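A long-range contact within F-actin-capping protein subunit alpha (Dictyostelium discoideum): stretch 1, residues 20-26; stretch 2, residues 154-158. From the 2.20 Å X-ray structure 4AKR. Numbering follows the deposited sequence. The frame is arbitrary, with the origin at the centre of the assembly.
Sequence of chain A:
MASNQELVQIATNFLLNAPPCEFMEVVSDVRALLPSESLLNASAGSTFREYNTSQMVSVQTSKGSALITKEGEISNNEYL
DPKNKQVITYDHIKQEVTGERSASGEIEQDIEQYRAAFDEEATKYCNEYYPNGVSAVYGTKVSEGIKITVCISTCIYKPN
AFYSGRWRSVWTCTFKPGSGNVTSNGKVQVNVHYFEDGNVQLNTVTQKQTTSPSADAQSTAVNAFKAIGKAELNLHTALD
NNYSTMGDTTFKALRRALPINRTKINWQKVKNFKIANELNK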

# COMPACT_ATOMS: atom_id res chain seq x y z
N PRO A 20 3.80 -5.82 6.84
CA PRO A 20 3.80 -6.66 8.04
C PRO A 20 3.71 -8.15 7.74
O PRO A 20 2.99 -8.57 6.83
CB PRO A 20 2.59 -6.14 8.82
CG PRO A 20 1.65 -5.71 7.72
CD PRO A 20 2.59 -4.98 6.78
N CYS A 21 4.45 -8.94 8.51
CA CYS A 21 4.43 -10.40 8.35
C CYS A 21 5.06 -10.94 7.08
O CYS A 21 5.07 -12.15 6.88
CB CYS A 21 3.00 -10.91 8.43
SG CYS A 21 2.20 -10.61 10.00
N GLU A 22 5.57 -10.06 6.21
CA GLU A 22 6.16 -10.50 4.94
C GLU A 22 7.62 -10.09 4.81
O GLU A 22 8.19 -10.13 3.72
CB GLU A 22 5.38 -9.89 3.78
CG GLU A 22 3.89 -10.19 3.78
CD GLU A 22 3.15 -9.43 2.69
OE1 GLU A 22 3.67 -9.33 1.55
OE2 GLU A 22 2.05 -8.93 2.99
N PHE A 23 8.21 -9.71 5.94
CA PHE A 23 9.58 -9.25 5.99
C PHE A 23 10.54 -10.24 5.34
O PHE A 23 11.35 -9.87 4.49
CB PHE A 23 9.98 -8.97 7.45
CG PHE A 23 11.27 -8.23 7.59
CD1 PHE A 23 11.42 -6.95 7.05
CD2 PHE A 23 12.37 -8.82 8.21
CE1 PHE A 23 12.64 -6.28 7.12
CE2 PHE A 23 13.58 -8.17 8.29
CZ PHE A 23 13.73 -6.90 7.74
N MET A 24 10.45 -11.51 5.71
CA MET A 24 11.34 -12.48 5.12
C MET A 24 11.15 -12.67 3.61
O MET A 24 12.13 -12.94 2.91
CB MET A 24 11.22 -13.81 5.86
CG MET A 24 11.91 -13.78 7.23
SD MET A 24 13.59 -13.06 7.16
CE MET A 24 14.59 -14.51 6.81
N GLU A 25 9.93 -12.53 3.11
CA GLU A 25 9.72 -12.66 1.66
C GLU A 25 10.44 -11.51 0.97
O GLU A 25 11.03 -11.67 -0.09
CB GLU A 25 8.24 -12.63 1.29
CG GLU A 25 7.47 -13.94 1.50
CD GLU A 25 7.10 -14.18 2.94
OE1 GLU A 25 6.98 -13.20 3.70
OE2 GLU A 25 6.91 -15.36 3.33
N VAL A 26 10.40 -10.33 1.60
CA VAL A 26 11.07 -9.16 1.05
C VAL A 26 12.59 -9.28 1.21
O VAL A 26 13.34 -8.89 0.32
CB VAL A 26 10.56 -7.87 1.74
CG1 VAL A 26 11.38 -6.66 1.29
CG2 VAL A 26 9.08 -7.65 1.41
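Stretch 2 154-158: TCIYK

Residues 154-158 form a strand that begins earlier in the chain, and all five have the extended backbone expected of one: phi is strongly negative at every residue, and psi is positive throughout, from 75° at Lys158 to 173° at Cys155. Stretch 1 is built differently. Pro20 has an extended backbone at -62/141, Cys21 takes up a left-handed conformation with phi and psi of 69° and 0°, and Glu22, at -120/15, occupies the N-cap position just before the helix that starts at Phe23. The first turn is closed by the hydrogen bond from Val26 N to Glu22 O, 3.1 Å long. The strand therefore meets a bend and the opening turn of a helix rather than another strand, and no clear hydrogen bond links the two stretches. They come nearest at Cys21 and Tyr157, whose CA atoms are 6.2 Å apart, and the contact depends mainly on side-chain packing, with some help from backbone carbonyls.

The alternation of a strand decides which of its residues take part. Cys155 and Tyr157 direct their CA-to-CB bonds toward stretch 1, whereas the intervening Ile156 points away and offers chiefly its backbone: its carbonyl O lies 3.7 Å from Cys21 SG. Thr154 and Lys158, at the two ends, are out of reach.

Cys21 also points toward the strand, and its compact side chain allows a close approach. With chi1 at -63° (m), it places SG 3.5 Å from CB of Cys155, an apolar contact between two small residues. Its own CB packs 3.6 Å from CB of Tyr157, so the two side chains touch at their very roots. A short side chain suits this position because the backbones can draw near while the sulfur still fills space beside the strand.

Tyr157 supplies the reach that Cys21 lacks. Its chi1 of -174° (t) extends the ring along the start of the helix, where it meets successive parts of stretch 1. The carbonyl O of Cys21 lies over one face of the ring, 3.6 Å from CE2. Farther along, CG of Glu22 comes within 3.6 Å of CE1, an oblique approach in which the aliphatic part of the glutamate packs against the aromatic carbons. Both carboxylate oxygens of Glu22 are hydrogen-bonded elsewhere in the structure, and it is the CG methylene that lies against the ring.

At the far end of the tyrosine, Glu25 completes the contact from the first turn of the helix. Its CA-to-CB bond points toward the strand, and its carboxylate comes near the phenol, with OE2 3.4 Å and OE1 3.5 Å from Tyr157 OH. A tyrosine fits this setting well: its ring packs against carbon and a carbonyl, while its hydroxyl ends in a polar neighbourhood. The whole contact is modest, burying 268 Å² over both sides, and Cys21 and Tyr157 provide most of that area.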

# COMPACT_ATOMS: atom_id res chain seq x y z
N THR A 154 -0.73 -6.59 17.18
CA THR A 154 -1.35 -7.80 16.69
C THR A 154 -1.35 -7.82 15.17
O THR A 154 -1.66 -6.82 14.53
CB THR A 154 -2.80 -7.93 17.20
OG1 THR A 154 -3.34 -9.19 16.78
CG2 THR A 154 -3.67 -6.80 16.64
N CYS A 155 -1.03 -8.98 14.61
CA CYS A 155 -0.96 -9.13 13.17
C CYS A 155 -1.66 -10.39 12.70
O CYS A 155 -2.09 -11.22 13.49
CB CYS A 155 0.50 -9.19 12.74
SG CYS A 155 1.42 -10.53 13.55
N ILE A 156 -1.75 -10.51 11.38
CA ILE A 156 -2.37 -11.66 10.75
C ILE A 156 -1.68 -11.90 9.42
O ILE A 156 -1.27 -10.96 8.74
CB ILE A 156 -3.86 -11.44 10.54
CG1 ILE A 156 -4.49 -12.71 9.97
CG2 ILE A 156 -4.09 -10.28 9.60
CD1 ILE A 156 -6.00 -12.66 9.92
N TYR A 157 -1.54 -13.16 9.04
CA TYR A 157 -0.88 -13.48 7.79
C TYR A 157 -1.44 -14.75 7.20
O TYR A 157 -1.31 -15.83 7.78
CB TYR A 157 0.63 -13.60 8.00
CG TYR A 157 1.43 -13.79 6.73
CD1 TYR A 157 1.17 -13.01 5.60
CD2 TYR A 157 2.47 -14.72 6.67
CE1 TYR A 157 1.93 -13.16 4.43
CE2 TYR A 157 3.23 -14.88 5.51
CZ TYR A 157 2.96 -14.10 4.40
OH TYR A 157 3.72 -14.24 3.25
N LYS A 158 -2.08 -14.62 6.05
CA LYS A 158 -2.66 -15.74 5.34
C LYS A 158 -2.22 -15.64 3.90
O LYS A 158 -2.99 -15.26 3.02
CB LYS A 158 -4.18 -15.68 5.44
CG LYS A 158 -4.71 -15.77 6.85
CD LYS A 158 -4.52 -17.16 7.43
CE LYS A 158 -5.01 -17.22 8.86
NZ LYS A 158 -6.41 -16.72 8.96